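Side-chain contacts in insecticidal Delta-Endotoxin Cry8Ea1 (Bacillus Thuringiensis, PDB 3EB7), which is toxic to the underground larvae of Holotrichia parallela and, as in related three-domain Cry toxins, probably acts by forming pores in gut-cell membranes: residues A[439-444]-A[453-458]; A[239-244]-A[415-420]; A[35-40]-A[80-85]; A[31-36]-A[147-152]. All blocks are in the same frame, centred on the assembly; numbering follows the deposited sequence.

Interaction 1. Residues A[439-444]-A[453-458]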
# COMPACT_ATOMS: atom_id res chain seq x y z
N ARG A 439 -11.42 -7.17 -6.46
CA ARG A 439 -11.84 -7.10 -7.85
C ARG A 439 -13.30 -6.75 -8.07
O ARG A 439 -13.71 -6.43 -9.19
CB ARG A 439 -11.58 -8.47 -8.49
CG ARG A 439 -10.11 -8.83 -8.56
CD ARG A 439 -9.97 -10.11 -9.40
NE ARG A 439 -8.58 -10.18 -9.79
CZ ARG A 439 -8.11 -9.82 -10.97
NH1 ARG A 439 -8.93 -9.42 -11.93
NH2 ARG A 439 -6.80 -9.88 -11.18
N THR A 440 -14.08 -6.80 -7.00
CA THR A 440 -15.54 -6.87 -7.09
C THR A 440 -16.26 -5.74 -6.35
O THR A 440 -17.51 -5.63 -6.44
CB THR A 440 -16.05 -8.22 -6.44
OG1 THR A 440 -15.39 -8.41 -5.19
CG2 THR A 440 -15.77 -9.45 -7.35
N ASN A 441 -15.51 -4.92 -5.60
CA ASN A 441 -16.15 -3.96 -4.68
C ASN A 441 -17.31 -4.59 -3.86
O ASN A 441 -18.48 -4.15 -3.92
CB ASN A 441 -16.64 -2.72 -5.44
CG ASN A 441 -15.50 -1.89 -5.99
OD1 ASN A 441 -14.44 -1.78 -5.37
ND2 ASN A 441 -15.72 -1.30 -7.17
N THR A 442 -16.97 -5.62 -3.11
CA THR A 442 -17.92 -6.36 -2.29
C THR A 442 -18.32 -5.50 -1.11
O THR A 442 -17.47 -4.87 -0.50
CB THR A 442 -17.29 -7.69 -1.78
OG1 THR A 442 -16.97 -8.50 -2.91
CG2 THR A 442 -18.24 -8.49 -0.88
N VAL A 443 -19.61 -5.51 -0.81
CA VAL A 443 -20.18 -4.84 0.38
C VAL A 443 -20.65 -5.94 1.33
O VAL A 443 -21.50 -6.78 0.95
CB VAL A 443 -21.36 -3.88 -0.02
CG1 VAL A 443 -21.94 -3.12 1.18
CG2 VAL A 443 -20.88 -2.87 -1.05
N TYR A 444 -20.08 -5.92 2.53
CA TYR A 444 -20.39 -6.87 3.61
C TYR A 444 -21.55 -6.43 4.50
O TYR A 444 -21.65 -5.25 4.84
CB TYR A 444 -19.14 -7.16 4.47
CG TYR A 444 -17.99 -7.65 3.62
CD1 TYR A 444 -17.08 -6.75 3.08
CD2 TYR A 444 -17.85 -9.01 3.31
CE1 TYR A 444 -16.04 -7.18 2.26
CE2 TYR A 444 -16.82 -9.45 2.50
CZ TYR A 444 -15.92 -8.53 1.98
OH TYR A 444 -14.89 -8.96 1.18
N VAL A 453 -12.84 5.90 -3.67
CA VAL A 453 -13.61 6.29 -4.87
C VAL A 453 -12.84 6.12 -6.19
O VAL A 453 -13.44 6.12 -7.28
CB VAL A 453 -14.23 7.71 -4.75
CG1 VAL A 453 -15.28 7.74 -3.63
CG2 VAL A 453 -13.10 8.78 -4.53
N VAL A 454 -11.53 5.94 -6.08
CA VAL A 454 -10.66 5.66 -7.22
C VAL A 454 -11.00 4.27 -7.84
O VAL A 454 -10.60 3.97 -8.96
CB VAL A 454 -9.16 5.89 -6.86
CG1 VAL A 454 -8.58 4.79 -5.93
CG2 VAL A 454 -8.31 6.10 -8.11
N LYS A 455 -11.81 3.48 -7.14
CA LYS A 455 -12.30 2.20 -7.65
C LYS A 455 -13.60 2.33 -8.45
O LYS A 455 -14.38 1.37 -8.52
CB LYS A 455 -12.49 1.19 -6.50
CG LYS A 455 -11.26 1.02 -5.59
CD LYS A 455 -11.54 -0.22 -4.72
CE LYS A 455 -11.02 -1.51 -5.39
NZ LYS A 455 -11.70 -2.74 -4.93
N ALA A 456 -13.87 3.51 -9.00
CA ALA A 456 -15.02 3.72 -9.90
C ALA A 456 -14.78 3.13 -11.27
O ALA A 456 -13.63 2.95 -11.72
CB ALA A 456 -15.33 5.17 -10.03
N SER A 457 -15.88 2.82 -11.96
CA SER A 457 -15.82 2.20 -13.28
C SER A 457 -15.46 3.20 -14.35
O SER A 457 -15.14 2.81 -15.48
CB SER A 457 -17.18 1.57 -13.63
OG SER A 457 -18.20 2.57 -13.77
N ASP A 458 -15.53 4.49 -14.03
CA ASP A 458 -15.30 5.57 -15.01
C ASP A 458 -15.39 6.96 -14.31
O ASP A 458 -15.55 7.05 -13.09
CB ASP A 458 -16.40 5.55 -16.08
CG ASP A 458 -17.80 5.91 -15.51
OD1 ASP A 458 -18.80 5.75 -16.23
OD2 ASP A 458 -17.90 6.37 -14.34
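Lys455 and Asn441 meet side by side, their side chains sliding past one another in opposite directions and touching along most of the lysine's length. At the root of the lysine, CB lies 3.7 Å from Asn441 OD1. The chain then leaves CB nearly straight and bends at the third torsion (chi3 90°), which carries its outer half back over the amide oxygen. CD and CE each sit 3.4 Å from Asn441 OD1, so the methylenes wrap the same atom that the ammonium group finally binds. At the tip, Lys455 NZ donates to Asn441 OD1 over 2.9 Å, from a position tilted 32° out of the carbonyl plane. The other end of the amide answers with a longer bond, from Asn441 ND2 to Lys455 O at 3.3 Å, and ND2 also donates to Arg488 O.

Asn441 stands just ahead of strand 442-443, an edge strand that runs parallel to strand 482-491 in the C-terminal beta sandwich, the third domain of a Cry toxin. Its positive phi and psi put it in the left-handed helical region, where the chain turns. Thr440 OG1 and Thr442 OG1, 2.8 Å apart, are hydrogen-bonded across this turn. The ammonium group has a stronger partner than the amide: Lys455 NZ forms a salt bridge with Asp438 OD1 and also donates to Gln237 OE1. The Asp438 carboxylate also receives the backbone N-H groups of Asn441, at OD1, and Thr442, at OD2.

Interaction 2. Residues A[239-244]-A[415-420]; sequences TREVYT and RLNYVT
Glu241 and Asn417 reach toward each other from two strands that share a middle neighbour, with CA atoms 7.8 Å apart. Among the polar approaches, Glu241 OE2 lies 2.4 Å from Asn417 ND2. That spacing is doubtful as modelled, because the asparagine amide has probably been built turned over; a hydrogen bond may exist with the amide reversed. What does not depend on that choice is the crossing of the two side chains at about a right angle, with carboxylate and amide planes 64° apart. The glutamate gets there by full extension beyond CG (chi2 180°), which carries its carboxylate across strand 427-434 toward strand 414-422.

Firmer polar evidence comes from around the pair. Glu241 OE2 makes a salt bridge with Arg272 NH2 and a hydrogen bond with Ser431 OG, while OE1 is bound by His275 NE2. The carboxylate is thus held from both oxygens, and the nearby arginine would be expected to favour its ionised form.

Van der Waals contact is slight: Tyr418 CB comes to 4.0 Å from the carboxylate oxygen Glu241 OE2, and the ring then leads away.

In backbone terms, Asn417 and Tyr418 together sit across from the single residue Ser431, which makes a classic beta bulge, and the psi of -39° at Asn417 records the local break in strand regularity. Strands 241-243 and 414-422 flank strand 427-434 in a three-stranded antiparallel sheet, consistent with one face of the beta prism of Cry toxins. Tyr418 packs on strand 316-321 of another sheet, whereas Val242 and Tyr243 touch helix 198-220 of the N-terminal bundle.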
# COMPACT_ATOMS: atom_id res chain seq x y z
N THR A 239 -4.95 0.91 -2.43
CA THR A 239 -5.14 0.98 -3.88
C THR A 239 -3.97 1.50 -4.66
O THR A 239 -3.97 1.41 -5.88
CB THR A 239 -6.40 1.80 -4.29
OG1 THR A 239 -6.27 3.17 -3.86
CG2 THR A 239 -7.73 1.11 -3.80
N ARG A 240 -2.97 2.05 -3.97
CA ARG A 240 -1.73 2.50 -4.63
C ARG A 240 -1.06 1.39 -5.43
O ARG A 240 -1.09 0.21 -5.05
CB ARG A 240 -0.74 3.06 -3.60
CG ARG A 240 0.19 2.01 -2.92
CD ARG A 240 -0.50 1.08 -1.92
NE ARG A 240 0.40 0.05 -1.37
CZ ARG A 240 0.75 -1.08 -2.00
NH1 ARG A 240 0.30 -1.33 -3.24
NH2 ARG A 240 1.57 -1.95 -1.40
N GLU A 241 -0.46 1.79 -6.55
CA GLU A 241 0.41 0.93 -7.35
C GLU A 241 1.84 1.12 -6.87
O GLU A 241 2.26 2.26 -6.63
CB GLU A 241 0.42 1.43 -8.79
CG GLU A 241 -0.49 0.72 -9.74
CD GLU A 241 -0.37 1.33 -11.14
OE1 GLU A 241 -0.16 2.58 -11.24
OE2 GLU A 241 -0.44 0.55 -12.13
N VAL A 242 2.59 0.01 -6.79
CA VAL A 242 4.05 0.04 -6.57
C VAL A 242 4.73 -0.51 -7.82
O VAL A 242 4.15 -1.30 -8.57
CB VAL A 242 4.51 -0.77 -5.31
CG1 VAL A 242 3.99 -0.12 -3.98
CG2 VAL A 242 4.08 -2.24 -5.39
N TYR A 243 5.95 -0.06 -8.08
CA TYR A 243 6.68 -0.49 -9.24
C TYR A 243 7.93 -1.24 -8.84
O TYR A 243 8.71 -0.75 -8.00
CB TYR A 243 7.04 0.71 -10.09
CG TYR A 243 5.85 1.44 -10.67
CD1 TYR A 243 5.04 2.29 -9.87
CD2 TYR A 243 5.55 1.32 -12.01
CE1 TYR A 243 3.93 2.99 -10.44
CE2 TYR A 243 4.44 2.02 -12.58
CZ TYR A 243 3.67 2.84 -11.79
OH TYR A 243 2.63 3.50 -12.39
N THR A 244 8.13 -2.43 -9.42
CA THR A 244 9.37 -3.20 -9.18
C THR A 244 10.54 -2.59 -9.94
O THR A 244 10.34 -1.71 -10.77
CB THR A 244 9.21 -4.74 -9.48
OG1 THR A 244 8.57 -4.93 -10.74
CG2 THR A 244 8.39 -5.42 -8.40
N ARG A 415 -0.41 -8.30 -6.95
CA ARG A 415 -0.72 -8.90 -8.25
C ARG A 415 -0.17 -7.96 -9.31
O ARG A 415 -0.07 -6.75 -9.04
CB ARG A 415 -2.24 -9.05 -8.41
CG ARG A 415 -2.94 -7.72 -8.50
CD ARG A 415 -4.37 -7.87 -8.86
NE ARG A 415 -5.18 -8.29 -7.73
CZ ARG A 415 -5.46 -7.54 -6.66
NH1 ARG A 415 -5.02 -6.29 -6.57
NH2 ARG A 415 -6.21 -8.05 -5.69
N LEU A 416 0.18 -8.49 -10.49
CA LEU A 416 0.67 -7.67 -11.60
C LEU A 416 -0.48 -6.79 -12.11
O LEU A 416 -1.59 -7.29 -12.36
CB LEU A 416 1.23 -8.52 -12.76
CG LEU A 416 1.85 -7.74 -13.95
CD1 LEU A 416 3.08 -6.96 -13.45
CD2 LEU A 416 2.22 -8.69 -15.11
N ASN A 417 -0.19 -5.50 -12.27
CA ASN A 417 -1.19 -4.55 -12.69
C ASN A 417 -0.92 -3.99 -14.09
O ASN A 417 -1.85 -3.79 -14.87
CB ASN A 417 -1.27 -3.41 -11.66
CG ASN A 417 -2.32 -2.33 -12.01
OD1 ASN A 417 -3.31 -2.59 -12.69
ND2 ASN A 417 -2.09 -1.14 -11.55
N TYR A 418 0.33 -3.73 -14.42
CA TYR A 418 0.65 -3.05 -15.64
C TYR A 418 2.13 -3.25 -16.01
O TYR A 418 2.94 -3.68 -15.17
CB TYR A 418 0.33 -1.55 -15.48
CG TYR A 418 -0.17 -0.88 -16.75
CD1 TYR A 418 -1.49 -1.04 -17.18
CD2 TYR A 418 0.69 -0.08 -17.51
CE1 TYR A 418 -1.93 -0.43 -18.38
CE2 TYR A 418 0.26 0.54 -18.70
CZ TYR A 418 -1.03 0.36 -19.12
OH TYR A 418 -1.43 0.96 -20.28
N VAL A 419 2.46 -2.95 -17.27
CA VAL A 419 3.81 -2.95 -17.81
C VAL A 419 4.05 -1.69 -18.65
O VAL A 419 3.32 -1.41 -19.62
CB VAL A 419 4.06 -4.19 -18.72
CG1 VAL A 419 5.54 -4.36 -19.00
CG2 VAL A 419 3.50 -5.50 -18.09
N THR A 420 5.09 -0.92 -18.28
CA THR A 420 5.60 0.19 -19.08
C THR A 420 6.97 -0.19 -19.65
O THR A 420 7.53 -1.23 -19.29
CB THR A 420 5.71 1.47 -18.27
OG1 THR A 420 6.59 1.25 -17.16
CG2 THR A 420 4.31 1.85 -17.76

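Interaction 3. Residues A[35-40]-A[80-85]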
# COMPACT_ATOMS: atom_id res chain seq x y z
N THR A 35 1.54 -13.20 17.31
CA THR A 35 2.13 -13.08 15.99
C THR A 35 3.08 -11.88 15.91
O THR A 35 4.20 -12.05 15.48
CB THR A 35 1.04 -13.05 14.90
OG1 THR A 35 0.35 -14.30 14.92
CG2 THR A 35 1.61 -12.85 13.53
N LEU A 36 2.64 -10.70 16.35
CA LEU A 36 3.47 -9.48 16.29
C LEU A 36 4.78 -9.62 17.04
O LEU A 36 5.84 -9.27 16.51
CB LEU A 36 2.72 -8.29 16.85
CG LEU A 36 1.88 -7.31 15.99
CD1 LEU A 36 1.42 -7.85 14.60
CD2 LEU A 36 0.69 -6.85 16.84
N ILE A 37 4.70 -10.13 18.27
CA ILE A 37 5.88 -10.41 19.10
C ILE A 37 6.84 -11.44 18.48
O ILE A 37 8.04 -11.25 18.53
CB ILE A 37 5.48 -10.80 20.51
CG1 ILE A 37 4.81 -9.58 21.19
CG2 ILE A 37 6.69 -11.31 21.32
CD1 ILE A 37 4.31 -9.81 22.64
N ASP A 38 6.31 -12.49 17.85
CA ASP A 38 7.14 -13.45 17.13
C ASP A 38 7.92 -12.85 15.98
O ASP A 38 9.06 -13.25 15.75
CB ASP A 38 6.32 -14.60 16.57
CG ASP A 38 6.16 -15.74 17.54
OD1 ASP A 38 5.78 -16.84 17.05
OD2 ASP A 38 6.40 -15.56 18.77
N VAL A 39 7.28 -11.93 15.25
CA VAL A 39 7.88 -11.33 14.07
C VAL A 39 8.92 -10.29 14.52
O VAL A 39 10.07 -10.30 14.04
CB VAL A 39 6.80 -10.74 13.13
CG1 VAL A 39 7.41 -10.06 11.87
CG2 VAL A 39 5.83 -11.83 12.70
N LEU A 40 8.54 -9.43 15.47
CA LEU A 40 9.39 -8.32 15.88
C LEU A 40 10.49 -8.68 16.88
O LEU A 40 11.52 -8.03 16.95
CB LEU A 40 8.52 -7.14 16.35
CG LEU A 40 7.71 -6.43 15.23
CD1 LEU A 40 6.71 -5.44 15.80
CD2 LEU A 40 8.64 -5.75 14.23
N ASN A 80 11.16 -7.35 25.76
CA ASN A 80 11.06 -8.09 27.01
C ASN A 80 9.79 -7.72 27.76
O ASN A 80 9.12 -8.58 28.30
CB ASN A 80 12.30 -7.85 27.91
CG ASN A 80 13.60 -8.37 27.27
OD1 ASN A 80 13.63 -9.43 26.61
ND2 ASN A 80 14.68 -7.62 27.46
N ASN A 81 9.48 -6.42 27.78
CA ASN A 81 8.26 -5.93 28.42
C ASN A 81 6.97 -6.30 27.70
O ASN A 81 5.92 -6.42 28.33
CB ASN A 81 8.37 -4.42 28.63
CG ASN A 81 9.23 -4.06 29.83
OD1 ASN A 81 8.86 -4.33 30.97
ND2 ASN A 81 10.38 -3.48 29.58
N TYR A 82 7.06 -6.48 26.38
CA TYR A 82 5.96 -7.01 25.59
C TYR A 82 5.63 -8.48 25.86
O TYR A 82 4.47 -8.85 25.81
CB TYR A 82 6.21 -6.80 24.10
CG TYR A 82 5.43 -5.65 23.52
CD1 TYR A 82 6.05 -4.42 23.23
CD2 TYR A 82 4.04 -5.78 23.27
CE1 TYR A 82 5.31 -3.36 22.69
CE2 TYR A 82 3.31 -4.75 22.74
CZ TYR A 82 3.95 -3.54 22.46
OH TYR A 82 3.20 -2.53 21.94
N GLN A 83 6.65 -9.31 26.14
CA GLN A 83 6.41 -10.73 26.53
C GLN A 83 5.60 -10.81 27.82
O GLN A 83 4.65 -11.58 27.90
CB GLN A 83 7.72 -11.51 26.71
CG GLN A 83 8.76 -11.16 25.66
CD GLN A 83 9.21 -12.36 24.87
OE1 GLN A 83 8.42 -12.95 24.08
NE2 GLN A 83 10.48 -12.74 25.04
N LEU A 84 5.97 -9.99 28.79
CA LEU A 84 5.32 -9.91 30.07
C LEU A 84 3.88 -9.38 29.96
O LEU A 84 2.99 -9.84 30.68
CB LEU A 84 6.13 -9.03 31.02
CG LEU A 84 7.60 -9.40 31.22
CD1 LEU A 84 8.31 -8.30 31.97
CD2 LEU A 84 7.76 -10.74 31.96
N TYR A 85 3.66 -8.41 29.08
CA TYR A 85 2.31 -7.93 28.78
C TYR A 85 1.49 -9.02 28.09
O TYR A 85 0.34 -9.25 28.45
CB TYR A 85 2.36 -6.68 27.92
CG TYR A 85 1.02 -6.15 27.50
CD1 TYR A 85 0.04 -5.81 28.45
CD2 TYR A 85 0.74 -5.93 26.14
CE1 TYR A 85 -1.20 -5.30 28.04
CE2 TYR A 85 -0.51 -5.43 25.72
CZ TYR A 85 -1.45 -5.10 26.67
OH TYR A 85 -2.67 -4.60 26.27
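Helices 26-40 and 65-93 run in roughly opposite directions past each other here, with Ile37 and Tyr82 nearest across the gap at 7.3 Å between CA atoms. One side chain, Ile37, carries the contact with both of its branches. Its longer arm is fully extended (chi2 179°), which sends CD1 straight at the facing helix: this methyl lies 3.8 Å from Tyr82 CB and 4.1 Å from Tyr82 CD2. It also comes to 3.3 Å from the backbone atom Tyr82 O, so the methyl rests on the helix surface itself as well as on the root of the tyrosine. The ring is approached obliquely. The shorter branch, CG2, meets the amide oxygen of Gln83 at 3.6 Å. Gln83, itself exposed, reaches the isoleucine through a bend at its second torsion (chi2 -122°), bringing OE1 across it at an oblique angle at the margin of the buried patch.

Both helices belong to the N-terminal helical bundle of the toxin. Beyond Ile37, the Tyr82 ring meets Trp41 with planes about 25° apart, and the Tyr82 side chain also touches Leu112 of helix 99-119 and Leu142 of helix 133-153; on the other helix, Leu36 and Leu40 also touch helix 133-153, while Val39 faces helix 2-20.

Interaction 4. Residues A[31-36]-A[147-152]; sequences SLYSTL and LKDASI
Asp149 OD2 is gripped by two phenolic hydroxyls, those of Tyr33 and Tyr85. The bond from Tyr33 OH measures 2.6 Å and reaches OD2 on the syn side, 22° out of the carboxylate plane. Tyrosine and aspartate approach from opposite directions, and the acid arrives at the ring's edge: OD2 is also 3.2 Å from Tyr33 CE1, and Asp149 CG lies in the ring plane, 4.0 Å from the same carbon. Ring and carboxylate planes stand 73° apart. Asp149 CG lies anti to its own carbonyl carbon (chi1 -54°), and from there the carboxylate points at helix 26-40.

The backbones are far apart, 11.2 Å between the CA atoms of Tyr33 and Asp149, so the long phenol spans the space between helices 26-40 and 133-153. In the helical bundle of Cry toxins the second of these corresponds to the central helix, consistent with its many neighbours here. Tyr85 comes from helix 65-93, and the shared oxygen therefore ties three helices together. Leu86 and Leu89 of that helix, with Tyr82, pack against Tyr33 and so restrict where its ring can lie. Both touching residues are buried, and two hydroxyl donors on one oxygen would be expected to stabilise a charged carboxylate in this setting.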
# COMPACT_ATOMS: atom_id res chain seq x y z
N SER A 31 -4.00 -13.44 20.14
CA SER A 31 -3.47 -14.11 18.98
C SER A 31 -2.62 -13.19 18.06
O SER A 31 -1.58 -13.59 17.53
CB SER A 31 -4.66 -14.72 18.21
OG SER A 31 -4.32 -14.99 16.85
N LEU A 32 -3.10 -11.96 17.87
CA LEU A 32 -2.42 -10.92 17.11
C LEU A 32 -1.08 -10.52 17.75
O LEU A 32 -0.07 -10.50 17.08
CB LEU A 32 -3.35 -9.70 17.00
CG LEU A 32 -2.81 -8.38 16.44
CD1 LEU A 32 -2.19 -8.58 15.02
CD2 LEU A 32 -3.95 -7.37 16.39
N TYR A 33 -1.09 -10.19 19.04
CA TYR A 33 0.12 -9.88 19.81
C TYR A 33 1.13 -11.01 19.80
O TYR A 33 2.34 -10.79 19.71
CB TYR A 33 -0.21 -9.54 21.28
CG TYR A 33 -0.54 -8.09 21.49
CD1 TYR A 33 -1.80 -7.68 21.93
CD2 TYR A 33 0.41 -7.12 21.23
CE1 TYR A 33 -2.11 -6.33 22.10
CE2 TYR A 33 0.12 -5.78 21.40
CZ TYR A 33 -1.14 -5.39 21.83
OH TYR A 33 -1.36 -4.04 21.99
N SER A 34 0.62 -12.23 19.89
CA SER A 34 1.46 -13.41 19.75
C SER A 34 2.25 -13.44 18.41
O SER A 34 3.47 -13.66 18.37
CB SER A 34 0.61 -14.66 19.89
OG SER A 34 1.50 -15.75 19.87
N THR A 35 1.54 -13.20 17.31
CA THR A 35 2.13 -13.08 15.99
C THR A 35 3.08 -11.88 15.91
O THR A 35 4.20 -12.05 15.48
CB THR A 35 1.04 -13.05 14.90
OG1 THR A 35 0.35 -14.30 14.92
CG2 THR A 35 1.61 -12.85 13.53
N LEU A 36 2.64 -10.70 16.35
CA LEU A 36 3.47 -9.48 16.29
C LEU A 36 4.78 -9.62 17.04
O LEU A 36 5.84 -9.27 16.51
CB LEU A 36 2.72 -8.29 16.85
CG LEU A 36 1.88 -7.31 15.99
CD1 LEU A 36 1.42 -7.85 14.60
CD2 LEU A 36 0.69 -6.85 16.84
N LEU A 147 -2.60 1.60 22.87
CA LEU A 147 -3.63 2.56 23.25
C LEU A 147 -5.04 2.10 22.89
O LEU A 147 -5.99 2.44 23.58
CB LEU A 147 -3.31 3.94 22.66
CG LEU A 147 -2.51 4.94 23.54
CD1 LEU A 147 -1.89 4.42 24.86
CD2 LEU A 147 -1.45 5.57 22.70
N LYS A 148 -5.18 1.29 21.85
CA LYS A 148 -6.50 0.73 21.52
C LYS A 148 -6.99 -0.34 22.53
O LYS A 148 -8.19 -0.49 22.75
CB LYS A 148 -6.48 0.22 20.11
CG LYS A 148 -7.54 -0.73 19.71
CD LYS A 148 -7.05 -1.36 18.39
CE LYS A 148 -7.61 -2.74 18.19
NZ LYS A 148 -9.10 -2.65 17.94
N ASP A 149 -6.07 -1.08 23.13
CA ASP A 149 -6.43 -2.00 24.21
C ASP A 149 -7.03 -1.29 25.42
O ASP A 149 -8.01 -1.78 26.03
CB ASP A 149 -5.20 -2.80 24.64
CG ASP A 149 -4.54 -3.50 23.49
OD1 ASP A 149 -5.20 -3.70 22.45
OD2 ASP A 149 -3.35 -3.83 23.63
N ALA A 150 -6.46 -0.13 25.75
CA ALA A 150 -7.05 0.78 26.74
C ALA A 150 -8.50 1.08 26.43
O ALA A 150 -9.31 1.15 27.34
CB ALA A 150 -6.26 2.07 26.84
N SER A 151 -8.84 1.25 25.15
CA SER A 151 -10.23 1.47 24.73
C SER A 151 -11.15 0.28 24.85
O SER A 151 -12.33 0.42 25.14
CB SER A 151 -10.27 1.96 23.28
OG SER A 151 -10.07 3.34 23.27
N ILE A 152 -10.64 -0.90 24.58
CA ILE A 152 -11.44 -2.12 24.64
C ILE A 152 -11.50 -2.75 26.04
O ILE A 152 -12.51 -3.33 26.41
CB ILE A 152 -10.93 -3.16 23.62
CG1 ILE A 152 -10.94 -2.52 22.22
CG2 ILE A 152 -11.83 -4.39 23.58
CD1 ILE A 152 -9.92 -3.15 21.30

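How the interactions relate
Interactions 3 and 4 form one cluster in the N-terminal helical bundle, their centres 11 Å apart and both built on helix 26-40, sharing Thr35 and Leu36. Direct links join them: Tyr85 OH lies 2.8 Å from Asp149 OD2, a probable hydrogen bond, and Tyr82 CE2 packs 3.6 Å from Tyr33 CE2. Interactions 1 and 2 are a second pair, centres 18 Å apart, meeting where Val454 CG1 comes to 3.5 Å from Thr239 OG1; they join the beta-prism and C-terminal sandwich parts of the toxin. The two pairs do not touch: interaction 2 stays about 17 Å, nearest atoms, from both interaction 3 and interaction 4.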